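Local structure of phosphate ABC transporter, phosphate-binding protein (Clostridium perfringens, 4Q8R) at residues A[7-12]-A[37-42]; A[57-62]-A[129-134]. The protein probably serves as the high-affinity substrate-binding protein of an ABC-type phosphate transporter, capturing phosphate for uptake into the cell. All coordinates share one frame; numbering follows the deposited sequence.

Contact 1: residues A[7-12]-A[37-42]; sequences SISGST and NQIGSS. With PO4 (phosphate ion), chain B.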
loop_
_atom_site.group_PDB
_atom_site.type_symbol
_atom_site.label_atom_id
_atom_site.label_comp_id
_atom_site.label_asym_id
_atom_site.label_seq_id
_atom_site.Cartn_x
_atom_site.Cartn_y
_atom_site.Cartn_z
ATOM N N SER A 7 -20.482 1.987 4.008
ATOM C CA SER A 7 -19.785 1.631 2.801
ATOM C C SER A 7 -18.397 2.246 2.728
ATOM O O SER A 7 -18.205 3.453 2.866
ATOM C CB SER A 7 -20.626 2.031 1.598
ATOM O OG SER A 7 -20.757 3.425 1.610
ATOM N N ILE A 8 -17.398 1.391 2.510
ATOM C CA ILE A 8 -16.028 1.818 2.433
ATOM C C ILE A 8 -15.384 1.243 1.179
ATOM O O ILE A 8 -15.554 0.068 0.897
ATOM C CB ILE A 8 -15.209 1.309 3.678
ATOM C CG1 ILE A 8 -15.917 1.678 4.992
ATOM C CG2 ILE A 8 -13.776 1.784 3.640
ATOM C CD1 ILE A 8 -15.164 1.223 6.211
ATOM N N SER A 9 -14.678 2.053 0.428
ATOM C CA SER A 9 -13.947 1.542 -0.733
ATOM C C SER A 9 -12.623 2.209 -0.874
ATOM O O SER A 9 -12.388 3.327 -0.403
ATOM C CB SER A 9 -14.800 1.723 -2.011
ATOM O OG SER A 9 -14.932 3.056 -2.399
ATOM N N GLY A 10 -11.701 1.504 -1.567
ATOM C CA GLY A 10 -10.450 2.066 -1.955
ATOM C C GLY A 10 -9.275 1.111 -1.877
ATOM O O GLY A 10 -9.380 -0.054 -2.325
ATOM N N SER A 11 -8.209 1.598 -1.300
ATOM C CA SER A 11 -6.898 0.975 -1.289
ATOM C C SER A 11 -6.915 -0.544 -1.074
ATOM O O SER A 11 -7.481 -1.026 -0.061
ATOM C CB SER A 11 -6.094 1.631 -0.170
ATOM O OG SER A 11 -4.898 0.965 0.149
ATOM N N THR A 12 -6.189 -1.269 -1.924
ATOM C CA THR A 12 -5.939 -2.658 -1.708
ATOM C C THR A 12 -4.948 -2.868 -0.547
ATOM O O THR A 12 -4.999 -3.917 0.112
ATOM C CB THR A 12 -5.466 -3.408 -2.977
ATOM O OG1 THR A 12 -4.172 -2.972 -3.373
ATOM C CG2 THR A 12 -6.466 -3.222 -4.094
ATOM N N ASN A 37 -14.929 -2.575 -0.233
ATOM C CA ASN A 37 -14.621 -2.916 -1.627
ATOM C C ASN A 37 -13.238 -2.406 -1.992
ATOM O O ASN A 37 -12.947 -1.217 -1.885
ATOM C CB ASN A 37 -15.671 -2.226 -2.471
ATOM C CG ASN A 37 -15.666 -2.709 -3.880
ATOM O OD1 ASN A 37 -15.088 -3.768 -4.209
ATOM N ND2 ASN A 37 -16.274 -1.914 -4.754
ATOM N N GLN A 38 -12.336 -3.305 -2.338
ATOM C CA GLN A 38 -10.971 -3.005 -2.574
ATOM C C GLN A 38 -10.773 -2.758 -4.080
ATOM O O GLN A 38 -10.838 -3.686 -4.892
ATOM C CB GLN A 38 -10.074 -4.170 -2.180
ATOM C CG GLN A 38 -10.131 -4.396 -0.683
ATOM C CD GLN A 38 -9.263 -5.505 -0.223
ATOM O OE1 GLN A 38 -8.069 -5.491 -0.525
ATOM N NE2 GLN A 38 -9.806 -6.419 0.563
ATOM N N ILE A 39 -10.559 -1.504 -4.409
ATOM C CA ILE A 39 -10.539 -1.032 -5.799
ATOM C C ILE A 39 -9.364 -0.111 -6.098
ATOM O O ILE A 39 -9.269 0.449 -7.200
ATOM C CB ILE A 39 -11.897 -0.335 -6.120
ATOM C CG1 ILE A 39 -12.152 0.873 -5.215
ATOM C CG2 ILE A 39 -13.002 -1.321 -6.140
ATOM C CD1 ILE A 39 -13.444 1.611 -5.508
ATOM N N GLY A 40 -8.457 0.096 -5.149
ATOM C CA GLY A 40 -7.368 0.990 -5.211
ATOM C C GLY A 40 -7.661 2.396 -4.721
ATOM O O GLY A 40 -8.837 2.813 -4.682
ATOM N N SER A 41 -6.642 3.107 -4.299
ATOM C CA SER A 41 -6.785 4.371 -3.627
ATOM C C SER A 41 -7.554 5.416 -4.427
ATOM O O SER A 41 -8.480 6.073 -3.864
ATOM C CB SER A 41 -5.484 4.915 -3.196
ATOM O OG SER A 41 -4.835 4.145 -2.201
ATOM N N SER A 42 -7.143 5.661 -5.681
ATOM C CA SER A 42 -7.772 6.746 -6.392
ATOM C C SER A 42 -9.239 6.543 -6.573
ATOM O O SER A 42 -10.023 7.507 -6.433
ATOM C CB SER A 42 -7.063 7.010 -7.717
ATOM O OG SER A 42 -5.725 7.440 -7.482
HETATM P P PO4 B . -3.443 0.743 -3.331
HETATM O O1 PO4 B . -4.108 2.099 -3.614
HETATM O O2 PO4 B . -4.317 -0.405 -3.788
HETATM O O3 PO4 B . -2.031 0.722 -3.902
HETATM O O4 PO4 B . -3.247 0.648 -1.781
#

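Contact 2: residues A[57-62]-A[129-134]; sequences MASRDL and SGTRDA. With ZN (zinc ion), chain F; PO4 (phosphate ion), chain B.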
loop_
_atom_site.group_PDB
_atom_site.type_symbol
_atom_site.label_atom_id
_atom_site.label_comp_id
_atom_site.label_asym_id
_atom_site.label_seq_id
_atom_site.Cartn_x
_atom_site.Cartn_y
_atom_site.Cartn_z
ATOM N N MET A 57 -10.777 4.636 1.543
ATOM C CA MET A 57 -9.515 4.269 2.066
ATOM C C MET A 57 -8.425 4.534 1.069
ATOM O O MET A 57 -8.537 4.112 -0.119
ATOM C CB MET A 57 -9.532 2.892 2.697
ATOM C CG MET A 57 -9.841 1.727 1.879
ATOM S SD MET A 57 -10.277 0.199 2.819
ATOM C CE MET A 57 -10.589 -0.727 1.256
ATOM N N ALA A 58 -7.397 5.236 1.529
ATOM C CA ALA A 58 -6.255 5.601 0.668
ATOM C C ALA A 58 -4.928 5.230 1.319
ATOM O O ALA A 58 -4.760 5.317 2.587
ATOM C CB ALA A 58 -6.283 7.039 0.404
ATOM N N SER A 59 -3.979 4.872 0.484
ATOM C CA SER A 59 -2.615 4.532 0.932
ATOM C C SER A 59 -1.611 5.549 0.387
ATOM O O SER A 59 -0.390 5.289 0.227
ATOM C CB SER A 59 -2.277 3.133 0.501
ATOM O OG SER A 59 -2.213 3.029 -0.907
ATOM N N ARG A 60 -2.114 6.747 0.087
ATOM C CA ARG A 60 -1.285 7.912 -0.248
ATOM C C ARG A 60 -1.984 9.132 0.337
ATOM O O ARG A 60 -3.175 9.041 0.702
ATOM C CB ARG A 60 -1.147 8.114 -1.775
ATOM C CG ARG A 60 -2.467 8.230 -2.503
ATOM C CD ARG A 60 -2.254 8.918 -3.819
ATOM N NE ARG A 60 -3.392 8.875 -4.707
ATOM C CZ ARG A 60 -4.370 9.757 -4.724
ATOM N NH1 ARG A 60 -4.371 10.772 -3.847
ATOM N NH2 ARG A 60 -5.316 9.654 -5.650
ATOM N N ASP A 61 -1.287 10.244 0.423
ATOM C CA ASP A 61 -1.961 11.451 0.821
ATOM C C ASP A 61 -2.952 11.887 -0.282
ATOM O O ASP A 61 -2.811 11.514 -1.443
ATOM C CB ASP A 61 -0.985 12.561 1.048
ATOM C CG ASP A 61 -1.545 13.616 1.915
ATOM O OD1 ASP A 61 -2.736 13.563 2.323
ATOM O OD2 ASP A 61 -0.801 14.521 2.193
ATOM N N LEU A 62 -3.918 12.706 0.082
ATOM C CA LEU A 62 -4.842 13.289 -0.909
ATOM C C LEU A 62 -4.120 14.285 -1.770
ATOM O O LEU A 62 -3.165 14.939 -1.323
ATOM C CB LEU A 62 -5.975 14.041 -0.215
ATOM C CG LEU A 62 -6.948 13.232 0.609
ATOM C CD1 LEU A 62 -8.120 14.099 1.040
ATOM C CD2 LEU A 62 -7.425 12.058 -0.243
ATOM N N SER A 129 -3.257 3.423 -8.273
ATOM C CA SER A 129 -2.784 2.799 -7.029
ATOM C C SER A 129 -2.082 3.864 -6.155
ATOM O O SER A 129 -1.152 4.567 -6.598
ATOM C CB SER A 129 -1.786 1.655 -7.364
ATOM O OG SER A 129 -0.972 1.281 -6.295
ATOM N N GLY A 130 -2.416 3.888 -4.858
ATOM C CA GLY A 130 -1.728 4.744 -3.956
ATOM C C GLY A 130 -0.261 4.278 -3.707
ATOM O O GLY A 130 0.657 5.114 -3.539
ATOM N N THR A 131 -0.058 2.956 -3.689
ATOM C CA THR A 131 1.285 2.389 -3.540
ATOM C C THR A 131 2.170 2.827 -4.700
ATOM O O THR A 131 3.304 3.250 -4.503
ATOM C CB THR A 131 1.214 0.876 -3.408
ATOM O OG1 THR A 131 0.158 0.534 -2.492
ATOM C CG2 THR A 131 2.580 0.269 -3.015
ATOM N N ARG A 132 1.617 2.773 -5.928
ATOM C CA ARG A 132 2.396 3.213 -7.093
ATOM C C ARG A 132 2.793 4.704 -6.955
ATOM O O ARG A 132 3.936 5.104 -7.178
ATOM C CB ARG A 132 1.616 2.999 -8.363
ATOM C CG ARG A 132 2.295 3.556 -9.623
ATOM C CD ARG A 132 1.690 2.963 -10.849
ATOM N NE ARG A 132 2.235 3.641 -12.056
ATOM C CZ ARG A 132 1.890 3.375 -13.305
ATOM N NH1 ARG A 132 1.010 2.443 -13.570
ATOM N NH2 ARG A 132 2.366 4.119 -14.290
ATOM N N ASP A 133 1.830 5.549 -6.556
ATOM C CA ASP A 133 2.093 6.954 -6.389
ATOM C C ASP A 133 3.228 7.235 -5.390
ATOM O O ASP A 133 4.178 7.981 -5.642
ATOM C CB ASP A 133 0.821 7.661 -5.982
ATOM C CG ASP A 133 1.029 9.141 -5.726
ATOM O OD1 ASP A 133 1.371 9.581 -4.608
ATOM O OD2 ASP A 133 0.820 9.876 -6.669
ATOM N N ALA A 134 3.096 6.640 -4.191
ATOM C CA ALA A 134 4.096 6.830 -3.165
ATOM C C ALA A 134 5.441 6.245 -3.522
ATOM O O ALA A 134 6.465 6.877 -3.325
ATOM C CB ALA A 134 3.629 6.169 -1.864
HETATM ZN ZN ZN F . -3.545 14.947 3.551
HETATM P P PO4 B . -3.443 0.743 -3.331
HETATM O O1 PO4 B . -4.108 2.099 -3.614
HETATM O O2 PO4 B . -4.317 -0.405 -3.788
HETATM O O3 PO4 B . -2.031 0.722 -3.902
HETATM O O4 PO4 B . -3.247 0.648 -1.781
HETATM O O HOH W 1 -2.892 7.148 -6.743
HETATM O O HOH W 2 -2.491 14.177 4.726
#

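Contact 1: residues A[7-12]-A[37-42]
The carbonyl of Gly10 carries two donors from 37-42, both on the same face of its plane. Ile39 N sits 2.8 Å from Gly10 O and is tilted from that plane by only 22°. Gly40 N, 3.0 Å from Gly10 O, stands above the face instead, 74° out of the carbonyl plane and away from the lone pairs. The carbonyl of Ile8, by contrast, is met in its plane by Asn37 N (Ile8 O to Asn37 N, 2.9 Å), and Gly10 N returns a bond to Asn37 O at 3.0 Å. These bonds set the parallel bridges Ser9-Asn37 and Gly10-Gln38, which pair the two strands of the beta-alpha-beta unit built from strand 6-10, helix 15-28 and strand 34-38. On the face bearing Ser9 and Asn37, Ile39 folds back beside the strand, its CD1 3.7 Å from Ser9 OG, a hydroxyl whose hydrogen bonds go to Ser53 and Asn47. Beyond the strand ends both segments grip the bound phosphate. Ser11 OG, swung anti to the backbone N (chi1 168°), donates to O4 of the phosphate at 2.6 Å. Thr12 uses N and OG1 together on phosphate O2, with OG1 to O2 at 2.6 Å. Ser41 N and OG both donate to phosphate O1, OG at 2.6 Å, while Gly40 occupies the N-cap of helix 41-50 and that helix end would probably favour the anion.

Contact 2: residues A[57-62]-A[129-134]
Part of the phosphate site lies here, where the loop after strand 55-58 meets the start of helix 130-139. Ser59 OG lies 3.5 Å from Gly130 CA, on the side where a side chain would point, and no direct hydrogen bond joins the segments; both converge on the anion. Ser59 OG donates to phosphate O4, and Gly130 N to phosphate O1 with a nearly straight N-H...O angle of 164°. Phosphate O3 takes three bonds, from Ser129 OG, Thr131 N and Thr131 OG1, the last at 2.6 Å. Ser129 OG also accepts from Arg132 N at 3.0 Å, so the helix fixes its N-cap hydroxyl. One turn on, Arg60 crosses the side chain of Asp133 at about a right angle. Its methylene makes the touch, Arg60 CD 3.8 Å from Asp133 OD1; the charged groups are not in contact (Arg60 NE to Asp133 OD2, 4.8 Å). A water links the segments, accepting from Arg60 NE and donating weakly to Ser129 O. Arg60 NH1 forms a salt bridge with Glu66 and bonds Asp61 O, which lies in the guanidinium plane while NH1 is tilted from the carbonyl plane; NH2 pairs with Ser42 OG. Asp61 OD1 ligates a zinc ion at 2.0 Å, with Glu73 and a water. Ile45 of helix 41-50 packs on Arg60, Phe208 of strand 205-213 on Ser59, and Ile81 of strand 71-86 on Thr131 and Ala134.

How the contacts relate
Contacts 1 and 2 are both largely buried and share the phosphate, but differ in how they are made. Contact 1 buries 411 Å² and is stitched by backbone hydrogen bonds between strand 6-10 and strand 34-38 with the loop that follows it; exposed Asn37 and Ile39 lie at its border. Contact 2 buries 210 Å², lies nearer the centre of the chain, and joins a loop to a helix end through ligand, water and van der Waals contacts. The sheet connects them: strand 6-10 neighbours strand 55-58, with Ser9 O to Met57 N and Ser11 N to Met57 O each 2.8 Å, probable hydrogen bonds. Ser41 OG also accepts from Ser59 N, tying the phosphate-binding hydroxyl of one contact to the backbone of the other.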